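Local coordinates for beta-glucoside phosphorylase BglX (Unidentified, PDB 5VQE), which acts as a family 3 glycoside phosphorylase, probably cleaving beta-glucosides with phosphate to release glucose 1-phosphate, at residues 4-7 against 12-15; 29-34 against 324-329; 125-130 against 381-386; 470-475 against 496-501. All blocks are in the same frame, centred on the assembly; numbering follows the deposited sequence.

From the N terminus, contact 1 closes at once a loop of four residues, where the chain turns from helix 3-6 toward helix 15-27. Contact 2 opens next, at 29-34, and closes only at 324-329, bringing together the helix before the first strand and the helix after the last strand of the TIM-barrel domain. Contact 3 crosses it: its first segment, 125-130, lies within that span, and its second, 381-386, lies beyond, on the helix leading to the C-terminal sheet. Contact 4 follows in series, bringing the loop after strand 469-475 back against that strand before the chain enters neighbouring strand 506-510. Contacts 1 and 4, centres about 58 Å apart, lie on opposite sides of the chain's centre.

Contact 1. Residues 4-7 against 12-15; sequences SILS and NLSK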
loop_
_atom_site.group_PDB
_atom_site.type_symbol
_atom_site.label_atom_id
_atom_site.label_comp_id
_atom_site.label_asym_id
_atom_site.label_seq_id
_atom_site.Cartn_x
_atom_site.Cartn_y
_atom_site.Cartn_z
ATOM N N SER A 4 18.624 10.640 -24.770
ATOM C CA SER A 4 17.597 9.712 -25.228
ATOM C C SER A 4 16.701 9.245 -24.085
ATOM O O SER A 4 15.554 8.847 -24.325
ATOM C CB SER A 4 18.250 8.515 -25.916
ATOM O OG SER A 4 19.097 7.816 -25.020
ATOM N N ILE A 5 17.198 9.271 -22.853
ATOM C CA ILE A 5 16.377 8.955 -21.684
ATOM C C ILE A 5 15.692 10.196 -21.136
ATOM O O ILE A 5 14.478 10.201 -20.914
ATOM C CB ILE A 5 17.244 8.285 -20.595
ATOM C CG1 ILE A 5 17.745 6.909 -21.054
ATOM C CG2 ILE A 5 16.458 8.157 -19.283
ATOM C CD1 ILE A 5 18.855 6.359 -20.192
ATOM N N LEU A 6 16.460 11.269 -20.917
ATOM C CA LEU A 6 15.993 12.390 -20.109
ATOM C C LEU A 6 15.072 13.351 -20.858
ATOM O O LEU A 6 14.347 14.119 -20.210
ATOM C CB LEU A 6 17.195 13.159 -19.553
ATOM C CG LEU A 6 18.116 12.335 -18.658
ATOM C CD1 LEU A 6 19.352 13.125 -18.298
ATOM C CD2 LEU A 6 17.399 11.892 -17.401
ATOM N N SER A 7 15.057 13.330 -22.189
ATOM C CA SER A 7 14.222 14.273 -22.924
ATOM C C SER A 7 12.823 13.746 -23.222
ATOM O O SER A 7 11.988 14.506 -23.723
ATOM C CB SER A 7 14.904 14.677 -24.239
ATOM O OG SER A 7 14.992 13.584 -25.127
ATOM N N ASN A 12 10.980 14.210 -19.681
ATOM C CA ASN A 12 10.611 15.413 -20.428
ATOM C C ASN A 12 11.420 16.626 -19.975
ATOM O O ASN A 12 10.886 17.731 -19.846
ATOM C CB ASN A 12 9.113 15.712 -20.296
ATOM C CG ASN A 12 8.238 14.513 -20.613
ATOM O OD1 ASN A 12 7.468 14.050 -19.768
ATOM N ND2 ASN A 12 8.347 14.010 -21.828
ATOM N N LEU A 13 12.715 16.430 -19.731
ATOM C CA LEU A 13 13.540 17.518 -19.231
ATOM C C LEU A 13 13.947 18.457 -20.359
ATOM O O LEU A 13 14.024 18.073 -21.530
ATOM C CB LEU A 13 14.787 16.988 -18.530
ATOM C CG LEU A 13 14.551 16.112 -17.296
ATOM C CD1 LEU A 13 15.856 15.707 -16.676
ATOM C CD2 LEU A 13 13.698 16.809 -16.249
ATOM N N SER A 14 14.202 19.705 -19.984
ATOM C CA SER A 14 14.697 20.707 -20.908
ATOM C C SER A 14 16.203 20.553 -21.105
ATOM O O SER A 14 16.891 19.847 -20.359
ATOM C CB SER A 14 14.390 22.107 -20.389
ATOM O OG SER A 14 15.211 22.397 -19.268
ATOM N N LYS A 15 16.716 21.240 -22.129
ATOM C CA LYS A 15 18.156 21.240 -22.383
ATOM C C LYS A 15 18.938 21.622 -21.133
ATOM O O LYS A 15 19.952 20.994 -20.808
ATOM C CB LYS A 15 18.476 22.199 -23.532
ATOM C CG LYS A 15 19.960 22.508 -23.735
ATOM C CD LYS A 15 20.154 23.509 -24.881
ATOM C CE LYS A 15 21.555 24.124 -24.893
ATOM N NZ LYS A 15 21.748 25.042 -26.068
HETATM O O HOH W 1 12.006 17.551 -22.980
#
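N12 comes up against S7 through backbone atoms, its CA 3.7 Å from S7 O. Its phi and psi (58° and 41°) are left-handed helical, a conformation that asparagine tolerates better than most residues, and this local twist swings the chain back past the end of segment 4-7. N12 N lies near L6 O, but its angle is too poor for a hydrogen bond.

That carbonyl is instead gripped by the next residue. L13 N donates to L6 O over 2.9 Å, nearly straight at 164° and in the carbonyl plane. The side chain of L13 then folds over the same oxygen, with its CB 3.4 Å from L6 O, and sends one methyl to the partner leucine: L13 CD1 stands 4.1 Å from L6 CB and 4.2 Å from L6 CD2. Both leucines are buried. The arrangement is a compact helix-loop-helix link between helix 3-6 and helix 15-27; I18 of the latter touches both leucines, and A355 and K356 of helix 340-356 pack on L13. Branched aliphatic residues suit this interior seam, whereas polar S7 and N12 occupy its exposed margin, S7 OG bonding to E3 O.

A water donates to S7 O over 3.1 Å; its apparent link to L13 O is too short to be trusted.

S14 takes the N-cap position of helix 15-27. Its hydroxyl caps a backbone N of the first turn, while Q17 OE1 accepts from S14 N.

Contact 2. Residues 29-34 against 324-329; sequences SDDEKL and EDFKAL
The apolar part of this contact rests on L34, which meets both F326 and L329. L34 CB sits 3.7 Å from F326 CE1, approaching the ring obliquely, while its two methyls go on to the next turn of helix 322-335: CD2 is 4.2 Å from L329 CB, and CD1 lies 4.0 Å from L329 O. L34 and L329 run alongside one another with opposite headings, branched aliphatic chains that suit a seam between helices whose short axes pass 10.7 Å apart at 120°.

Polar atoms meet the ring at its rim. The backbone oxygen of D31 lies in the ring plane, 3.4 Å from F326 CZ, where the slightly positive C-H edge suits a carbonyl. The D31 carboxylate, tilted 58° to the ring, brings OD1 to 4.0 Å from F326 CE2; its real polar partner is Q330, whose NE2 bonds to that oxygen. F326 reaches this far because its CG is anti to the backbone N (chi1 -169°), swinging the ring across to the other helix, where F57 also meets it. An alanine here would take away the ring, and is likely to open a gap beside L34 and F57 and leave D31 O without its aromatic edge.

No hydrogen bond crosses between the two segments; within 29-34, S29 and E32 form a capping box, E32 N donating to S29 OG and S29 N to E32 OE1.

Helix 30-36 leads into strand 38-42, and helix 322-335 follows its neighbour, strand 316-317; the pairing closes first on last, as expected of the TIM barrel in family 3 glycosidases.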
loop_
_atom_site.group_PDB
_atom_site.type_symbol
_atom_site.label_atom_id
_atom_site.label_comp_id
_atom_site.label_asym_id
_atom_site.label_seq_id
_atom_site.Cartn_x
_atom_site.Cartn_y
_atom_site.Cartn_z
ATOM N N SER A 29 32.083 11.712 -7.006
ATOM C CA SER A 29 32.948 10.557 -6.806
ATOM C C SER A 29 32.150 9.263 -6.934
ATOM O O SER A 29 30.917 9.246 -6.839
ATOM C CB SER A 29 33.590 10.596 -5.426
ATOM O OG SER A 29 32.600 10.435 -4.415
ATOM N N ASP A 30 32.873 8.160 -7.120
ATOM C CA ASP A 30 32.218 6.854 -7.123
ATOM C C ASP A 30 31.452 6.625 -5.827
ATOM O O ASP A 30 30.330 6.112 -5.847
ATOM C CB ASP A 30 33.245 5.742 -7.338
ATOM C CG ASP A 30 33.731 5.662 -8.766
ATOM O OD1 ASP A 30 33.291 6.475 -9.607
ATOM O OD2 ASP A 30 34.559 4.775 -9.050
ATOM N N ASP A 31 32.034 7.008 -4.689
ATOM C CA ASP A 31 31.340 6.830 -3.415
ATOM C C ASP A 31 30.046 7.640 -3.370
ATOM O O ASP A 31 29.037 7.187 -2.808
ATOM C CB ASP A 31 32.252 7.230 -2.262
ATOM C CG ASP A 31 33.175 6.111 -1.820
ATOM O OD1 ASP A 31 33.028 4.970 -2.308
ATOM O OD2 ASP A 31 34.048 6.380 -0.967
ATOM N N GLU A 32 30.058 8.846 -3.947
ATOM C CA GLU A 32 28.852 9.664 -3.972
ATOM C C GLU A 32 27.816 9.089 -4.923
ATOM O O GLU A 32 26.610 9.153 -4.653
ATOM C CB GLU A 32 29.193 11.096 -4.381
ATOM C CG GLU A 32 29.857 11.900 -3.302
ATOM C CD GLU A 32 30.274 13.265 -3.792
ATOM O OE1 GLU A 32 30.999 13.344 -4.813
ATOM O OE2 GLU A 32 29.845 14.255 -3.175
ATOM N N LYS A 33 28.263 8.547 -6.055
ATOM C CA LYS A 33 27.333 7.911 -6.979
ATOM C C LYS A 33 26.704 6.677 -6.343
ATOM O O LYS A 33 25.485 6.482 -6.410
ATOM C CB LYS A 33 28.045 7.558 -8.285
ATOM C CG LYS A 33 28.336 8.754 -9.183
ATOM C CD LYS A 33 29.183 8.336 -10.381
ATOM C CE LYS A 33 29.739 9.520 -11.141
ATOM N NZ LYS A 33 30.584 9.073 -12.291
ATOM N N LEU A 34 27.521 5.841 -5.689
ATOM C CA LEU A 34 26.979 4.678 -4.989
ATOM C C LEU A 34 25.951 5.093 -3.940
ATOM O O LEU A 34 24.925 4.424 -3.763
ATOM C CB LEU A 34 28.113 3.870 -4.347
ATOM C CG LEU A 34 29.084 3.190 -5.322
ATOM C CD1 LEU A 34 30.263 2.558 -4.585
ATOM C CD2 LEU A 34 28.364 2.141 -6.162
ATOM N N GLU A 324 28.027 -2.378 6.056
ATOM C CA GLU A 324 28.260 -3.570 5.252
ATOM C C GLU A 324 27.665 -3.421 3.858
ATOM O O GLU A 324 28.308 -3.770 2.861
ATOM C CB GLU A 324 27.666 -4.783 5.963
ATOM C CG GLU A 324 27.581 -6.030 5.105
ATOM C CD GLU A 324 27.192 -7.255 5.908
ATOM O OE1 GLU A 324 26.027 -7.330 6.356
ATOM O OE2 GLU A 324 28.056 -8.134 6.106
ATOM N N ASP A 325 26.439 -2.901 3.770
ATOM C CA ASP A 325 25.782 -2.755 2.478
ATOM C C ASP A 325 26.557 -1.816 1.566
ATOM O O ASP A 325 26.731 -2.099 0.375
ATOM C CB ASP A 325 24.350 -2.259 2.675
ATOM C CG ASP A 325 23.431 -3.337 3.223
ATOM O OD1 ASP A 325 23.889 -4.493 3.395
ATOM O OD2 ASP A 325 22.245 -3.026 3.470
ATOM N N PHE A 326 27.039 -0.696 2.105
ATOM C CA PHE A 326 27.778 0.239 1.267
ATOM C C PHE A 326 29.107 -0.360 0.833
ATOM O O PHE A 326 29.517 -0.199 -0.321
ATOM C CB PHE A 326 27.998 1.559 2.001
ATOM C CG PHE A 326 28.508 2.654 1.115
ATOM C CD1 PHE A 326 27.694 3.195 0.142
ATOM C CD2 PHE A 326 29.802 3.136 1.244
ATOM C CE1 PHE A 326 28.150 4.204 -0.693
ATOM C CE2 PHE A 326 30.269 4.153 0.416
ATOM C CZ PHE A 326 29.443 4.685 -0.552
ATOM N N LYS A 327 29.787 -1.060 1.745
ATOM C CA LYS A 327 31.010 -1.763 1.385
ATOM C C LYS A 327 30.755 -2.788 0.288
ATOM O O LYS A 327 31.585 -2.957 -0.612
ATOM C CB LYS A 327 31.604 -2.426 2.628
ATOM C CG LYS A 327 32.707 -3.429 2.355
ATOM C CD LYS A 327 33.435 -3.785 3.661
ATOM C CE LYS A 327 34.373 -4.980 3.498
ATOM N NZ LYS A 327 34.881 -5.473 4.814
ATOM N N ALA A 328 29.612 -3.485 0.341
ATOM C CA ALA A 328 29.278 -4.433 -0.722
ATOM C C ALA A 328 29.147 -3.731 -2.066
ATOM O O ALA A 328 29.568 -4.264 -3.102
ATOM C CB ALA A 328 27.982 -5.172 -0.388
ATOM N N LEU A 329 28.555 -2.537 -2.077
ATOM C CA LEU A 329 28.452 -1.786 -3.322
ATOM C C LEU A 329 29.821 -1.311 -3.795
ATOM O O LEU A 329 30.126 -1.376 -4.989
ATOM C CB LEU A 329 27.505 -0.599 -3.139
ATOM C CG LEU A 329 26.019 -0.934 -3.018
ATOM C CD1 LEU A 329 25.269 0.321 -2.604
ATOM C CD2 LEU A 329 25.466 -1.485 -4.305
#

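Contact 3. Residues 125-130 against 381-386; sequences AEHLGE and KKWALE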
loop_
_atom_site.group_PDB
_atom_site.type_symbol
_atom_site.label_atom_id
_atom_site.label_comp_id
_atom_site.label_asym_id
_atom_site.label_seq_id
_atom_site.Cartn_x
_atom_site.Cartn_y
_atom_site.Cartn_z
ATOM N N ALA A 125 -10.739 7.604 -6.791
ATOM C CA ALA A 125 -9.304 7.350 -6.764
ATOM C C ALA A 125 -8.515 8.625 -7.041
ATOM O O ALA A 125 -7.437 8.827 -6.473
ATOM C CB ALA A 125 -8.951 6.262 -7.777
ATOM N N GLU A 126 -9.033 9.494 -7.915
ATOM C CA GLU A 126 -8.396 10.794 -8.112
ATOM C C GLU A 126 -8.375 11.576 -6.809
ATOM O O GLU A 126 -7.356 12.176 -6.451
ATOM C CB GLU A 126 -9.118 11.582 -9.204
ATOM C CG GLU A 126 -8.381 12.850 -9.627
ATOM C CD GLU A 126 -8.935 13.451 -10.906
ATOM O OE1 GLU A 126 -9.890 12.879 -11.471
ATOM O OE2 GLU A 126 -8.412 14.496 -11.347
ATOM N N HIS A 127 -9.491 11.569 -6.078
ATOM C CA HIS A 127 -9.538 12.252 -4.790
ATOM C C HIS A 127 -8.579 11.619 -3.794
ATOM O O HIS A 127 -7.879 12.327 -3.068
ATOM C CB HIS A 127 -10.965 12.247 -4.245
ATOM C CG HIS A 127 -11.909 13.081 -5.052
ATOM N ND1 HIS A 127 -13.279 12.962 -4.960
ATOM C CD2 HIS A 127 -11.675 14.052 -5.966
ATOM C CE1 HIS A 127 -13.848 13.815 -5.791
ATOM N NE2 HIS A 127 -12.898 14.493 -6.409
ATOM N N LEU A 128 -8.529 10.285 -3.744
ATOM C CA LEU A 128 -7.549 9.616 -2.892
ATOM C C LEU A 128 -6.140 10.108 -3.191
ATOM O O LEU A 128 -5.380 10.448 -2.280
ATOM C CB LEU A 128 -7.624 8.101 -3.083
ATOM C CG LEU A 128 -6.574 7.301 -2.308
ATOM C CD1 LEU A 128 -6.787 7.464 -0.812
ATOM C CD2 LEU A 128 -6.638 5.844 -2.718
ATOM N N GLY A 129 -5.768 10.124 -4.471
ATOM C CA GLY A 129 -4.441 10.585 -4.840
ATOM C C GLY A 129 -4.191 12.029 -4.447
ATOM O O GLY A 129 -3.101 12.376 -3.984
ATOM N N GLU A 130 -5.194 12.892 -4.628
ATOM C CA GLU A 130 -5.052 14.282 -4.207
ATOM C C GLU A 130 -4.774 14.386 -2.712
ATOM O O GLU A 130 -3.907 15.154 -2.288
ATOM C CB GLU A 130 -6.304 15.091 -4.570
ATOM C CG GLU A 130 -6.396 15.455 -6.026
ATOM C CD GLU A 130 -7.122 16.775 -6.263
ATOM O OE1 GLU A 130 -6.755 17.784 -5.632
ATOM O OE2 GLU A 130 -8.047 16.804 -7.094
ATOM N N LYS A 381 -11.746 15.519 4.597
ATOM C CA LYS A 381 -12.672 14.747 5.418
ATOM C C LYS A 381 -13.976 14.502 4.676
ATOM O O LYS A 381 -14.571 13.423 4.786
ATOM C CB LYS A 381 -12.929 15.473 6.737
ATOM C CG LYS A 381 -11.682 15.670 7.591
ATOM N N LYS A 382 -14.426 15.495 3.902
ATOM C CA LYS A 382 -15.647 15.354 3.117
ATOM C C LYS A 382 -15.518 14.245 2.077
ATOM O O LYS A 382 -16.441 13.444 1.895
ATOM C CB LYS A 382 -15.971 16.688 2.444
ATOM C CG LYS A 382 -17.185 16.667 1.532
ATOM C CD LYS A 382 -17.494 18.069 0.993
ATOM N N TRP A 383 -14.386 14.189 1.378
ATOM C CA TRP A 383 -14.173 13.130 0.395
ATOM C C TRP A 383 -14.182 11.755 1.050
ATOM O O TRP A 383 -14.688 10.789 0.470
ATOM C CB TRP A 383 -12.850 13.351 -0.340
ATOM C CG TRP A 383 -12.881 14.429 -1.372
ATOM C CD1 TRP A 383 -13.980 14.948 -1.985
ATOM C CD2 TRP A 383 -11.749 15.122 -1.920
ATOM N NE1 TRP A 383 -13.604 15.925 -2.882
ATOM C CE2 TRP A 383 -12.241 16.048 -2.859
ATOM C CE3 TRP A 383 -10.372 15.051 -1.702
ATOM C CZ2 TRP A 383 -11.405 16.892 -3.580
ATOM C CZ3 TRP A 383 -9.547 15.882 -2.415
ATOM C CH2 TRP A 383 -10.063 16.797 -3.343
ATOM N N ALA A 384 -13.609 11.641 2.250
ATOM C CA ALA A 384 -13.638 10.364 2.957
ATOM C C ALA A 384 -15.067 9.932 3.255
ATOM O O ALA A 384 -15.396 8.741 3.174
ATOM C CB ALA A 384 -12.830 10.459 4.250
ATOM N N LEU A 385 -15.930 10.887 3.611
ATOM C CA LEU A 385 -17.320 10.550 3.889
ATOM C C LEU A 385 -18.052 10.125 2.622
ATOM O O LEU A 385 -18.825 9.161 2.643
ATOM C CB LEU A 385 -18.025 11.738 4.543
ATOM C CG LEU A 385 -19.144 11.369 5.519
ATOM C CD1 LEU A 385 -18.575 10.664 6.743
ATOM C CD2 LEU A 385 -19.923 12.607 5.943
ATOM N N GLU A 386 -17.825 10.833 1.509
ATOM C CA GLU A 386 -18.451 10.457 0.244
ATOM C C GLU A 386 -18.037 9.053 -0.182
ATOM O O GLU A 386 -18.870 8.260 -0.639
ATOM C CB GLU A 386 -18.080 11.467 -0.839
ATOM C CG GLU A 386 -18.568 12.874 -0.563
ATOM C CD GLU A 386 -18.086 13.867 -1.601
ATOM O OE1 GLU A 386 -17.270 13.486 -2.474
ATOM O OE2 GLU A 386 -18.521 15.031 -1.538
HETATM O O HOH W 2 -15.122 11.533 -3.315
#
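H127 and W383 are the residues where segments 125-130 and 381-386 come closest, their CA atoms 7.0 Å apart. Both segments are regular alpha-helix, with i to i+4 bonds such as E130 N to E126 O and E386 N to K382 O, and no backbone bond joins them; the gap is bridged by side chains.

The bridge is a face-to-face stack. The imidazole of H127 lies over the five-membered ring of W383, with centroids 3.8 Å apart and planes only 3° from parallel. W383 NE1 rides over the centre of the imidazole, and H127 CB adds a CH-pi contact to the six-membered ring, 4.0 Å from its centroid. With chi2 of W383 at -20°, the indole lies flat along H127.

Helix 122-138 belongs to the family 3 N-terminal domain, a TIM barrel, whereas helix 378-391 runs on into strand 393-397 at the edge of the C-terminal mixed sheet, so the stack sits where the two parts of the fold meet. A serine in place of W383 would remove the whole indole and would probably leave the H127 ring uncovered on one face and free to turn.

At the far end of the indole, E130 CB packs obliquely, 4.0 Å from W383 CZ3. Its aliphatic stem suits the aromatic rim, while its buried carboxylate is satisfied elsewhere: OE1 takes bonds from K185 NZ and W186 NE1.

On the other side, a water in the imidazole plane joins the helices, 2.9 Å from H127 ND1 and donating to E386 OE1 over 3.0 Å.

Contact 4. Residues 470-475 against 496-501; sequences FIYYAN and SSPKFV
Y472 drives its phenol head into the loop at S496-P498, and nearly all the close packing is there. The hydroxyl donates to S496 O over 2.7 Å, approaching from 45° above the carbonyl plane instead of along a lone pair. The same oxygen also lies in the plane of the ring, 3.1 Å from Y472 CE2, so the carbonyl meets both the hydroxyl and a ring edge. S497 O is close as well, 2.9 Å from Y472 OH, but the proton goes to S496 O.

P498 closes one face of the ring. Its CG stands 3.8 Å from Y472 CZ, offset toward the rim, in a CH-pi contact 24° off the ring normal. As the centre of the inverse gamma turn S497-P498-K499, P498 suits its place, since its ring fixes phi (-77°) near what that turn needs. Strand 469-475 lies inside the six-stranded mixed sheet of the C-terminal domain, and the loop with this turn leads to the neighbouring strand 506-510. F508 of that strand also meets the Y472 ring.

Away from the phenol head the fit is looser. F470 and F500 come no nearer than 4.9 Å to the opposite segment, and V501 stays farther off. The end of the exposed K499 side chain leads away from the strand, its amine making a long, weak ion pair with D495, while S497 OG turns aside to bond G494 O.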
loop_
_atom_site.group_PDB
_atom_site.type_symbol
_atom_site.label_atom_id
_atom_site.label_comp_id
_atom_site.label_asym_id
_atom_site.label_seq_id
_atom_site.Cartn_x
_atom_site.Cartn_y
_atom_site.Cartn_z
ATOM N N PHE A 470 -26.977 -10.522 17.225
ATOM C CA PHE A 470 -25.522 -10.499 17.257
ATOM C C PHE A 470 -25.042 -9.603 16.123
ATOM O O PHE A 470 -25.523 -9.731 14.994
ATOM C CB PHE A 470 -24.925 -11.901 17.057
ATOM C CG PHE A 470 -24.897 -12.767 18.290
ATOM C CD1 PHE A 470 -23.908 -12.611 19.250
ATOM C CD2 PHE A 470 -25.827 -13.777 18.455
ATOM C CE1 PHE A 470 -23.864 -13.436 20.369
ATOM C CE2 PHE A 470 -25.791 -14.608 19.573
ATOM C CZ PHE A 470 -24.814 -14.432 20.531
ATOM N N ILE A 471 -24.080 -8.727 16.407
ATOM C CA ILE A 471 -23.380 -7.974 15.371
ATOM C C ILE A 471 -21.888 -8.239 15.501
ATOM O O ILE A 471 -21.331 -8.125 16.598
ATOM C CB ILE A 471 -23.659 -6.462 15.447
ATOM C CG1 ILE A 471 -25.164 -6.196 15.319
ATOM C CG2 ILE A 471 -22.885 -5.749 14.322
ATOM C CD1 ILE A 471 -25.534 -4.716 15.235
ATOM N N TYR A 472 -21.244 -8.574 14.379
ATOM C CA TYR A 472 -19.796 -8.772 14.328
ATOM C C TYR A 472 -19.096 -7.579 13.682
ATOM O O TYR A 472 -19.499 -7.118 12.609
ATOM C CB TYR A 472 -19.451 -10.052 13.563
ATOM C CG TYR A 472 -19.704 -11.286 14.389
ATOM C CD1 TYR A 472 -20.986 -11.767 14.570
ATOM C CD2 TYR A 472 -18.663 -11.945 15.018
ATOM C CE1 TYR A 472 -21.226 -12.878 15.343
ATOM C CE2 TYR A 472 -18.894 -13.061 15.793
ATOM C CZ TYR A 472 -20.180 -13.522 15.949
ATOM O OH TYR A 472 -20.425 -14.632 16.728
ATOM N N TYR A 473 -18.049 -7.079 14.347
ATOM C CA TYR A 473 -17.169 -6.039 13.814
ATOM C C TYR A 473 -15.824 -6.707 13.546
ATOM O O TYR A 473 -15.054 -6.962 14.476
ATOM C CB TYR A 473 -17.038 -4.879 14.795
ATOM C CG TYR A 473 -16.379 -3.641 14.231
ATOM C CD1 TYR A 473 -15.023 -3.628 13.907
ATOM C CD2 TYR A 473 -17.111 -2.473 14.039
ATOM C CE1 TYR A 473 -14.421 -2.491 13.395
ATOM C CE2 TYR A 473 -16.519 -1.335 13.532
ATOM C CZ TYR A 473 -15.180 -1.346 13.206
ATOM O OH TYR A 473 -14.602 -0.206 12.704
ATOM N N ALA A 474 -15.545 -6.993 12.277
ATOM C CA ALA A 474 -14.349 -7.723 11.874
ATOM C C ALA A 474 -13.360 -6.764 11.225
ATOM O O ALA A 474 -13.690 -6.105 10.232
ATOM C CB ALA A 474 -14.703 -8.852 10.908
ATOM N N ASN A 475 -12.140 -6.698 11.782
ATOM C CA ASN A 475 -11.064 -5.861 11.241
ATOM C C ASN A 475 -9.774 -6.686 11.225
ATOM O O ASN A 475 -8.968 -6.621 12.153
ATOM C CB ASN A 475 -10.894 -4.582 12.061
ATOM C CG ASN A 475 -9.764 -3.713 11.556
ATOM O OD1 ASN A 475 -9.547 -3.605 10.353
ATOM N ND2 ASN A 475 -9.037 -3.090 12.472
ATOM N N SER A 496 -16.925 -17.478 20.393
ATOM C CA SER A 496 -17.408 -16.183 19.932
ATOM C C SER A 496 -17.693 -16.153 18.438
ATOM O O SER A 496 -18.072 -15.099 17.916
ATOM C CB SER A 496 -16.405 -15.077 20.281
ATOM O OG SER A 496 -15.225 -15.181 19.509
ATOM N N SER A 497 -17.535 -17.271 17.738
ATOM C CA SER A 497 -17.861 -17.319 16.326
ATOM C C SER A 497 -19.381 -17.330 16.160
ATOM O O SER A 497 -20.122 -17.489 17.130
ATOM C CB SER A 497 -17.230 -18.548 15.680
ATOM O OG SER A 497 -17.940 -19.711 16.036
ATOM N N PRO A 498 -19.881 -17.160 14.927
ATOM C CA PRO A 498 -21.345 -17.096 14.713
ATOM C C PRO A 498 -21.975 -18.481 14.759
ATOM O O PRO A 498 -22.420 -19.053 13.763
ATOM C CB PRO A 498 -21.450 -16.439 13.328
ATOM C CG PRO A 498 -20.072 -15.959 12.988
ATOM C CD PRO A 498 -19.149 -16.864 13.691
ATOM N N LYS A 499 -22.022 -19.060 15.952
ATOM C CA LYS A 499 -22.375 -20.463 16.080
ATOM C C LYS A 499 -23.852 -20.692 16.372
ATOM O O LYS A 499 -24.271 -21.849 16.477
ATOM C CB LYS A 499 -21.511 -21.107 17.165
ATOM C CG LYS A 499 -21.907 -20.756 18.586
ATOM C CD LYS A 499 -20.902 -21.331 19.587
ATOM C CE LYS A 499 -20.834 -22.846 19.481
ATOM N NZ LYS A 499 -19.960 -23.445 20.515
ATOM N N PHE A 500 -24.655 -19.633 16.471
ATOM C CA PHE A 500 -26.072 -19.752 16.790
ATOM C C PHE A 500 -26.931 -18.982 15.792
ATOM O O PHE A 500 -27.979 -18.433 16.149
ATOM C CB PHE A 500 -26.345 -19.264 18.215
ATOM C CG PHE A 500 -25.555 -19.996 19.272
ATOM C CD1 PHE A 500 -25.770 -21.344 19.508
ATOM C CD2 PHE A 500 -24.620 -19.331 20.046
ATOM C CE1 PHE A 500 -25.050 -22.019 20.483
ATOM C CE2 PHE A 500 -23.905 -19.994 21.015
ATOM C CZ PHE A 500 -24.119 -21.345 21.234
ATOM N N VAL A 501 -26.530 -18.965 14.516
ATOM C CA VAL A 501 -27.218 -18.135 13.522
ATOM C C VAL A 501 -28.662 -18.573 13.277
ATOM O O VAL A 501 -29.462 -17.775 12.777
ATOM C CB VAL A 501 -26.443 -18.114 12.187
ATOM C CG1 VAL A 501 -25.076 -17.443 12.376
ATOM C CG2 VAL A 501 -26.297 -19.526 11.601
#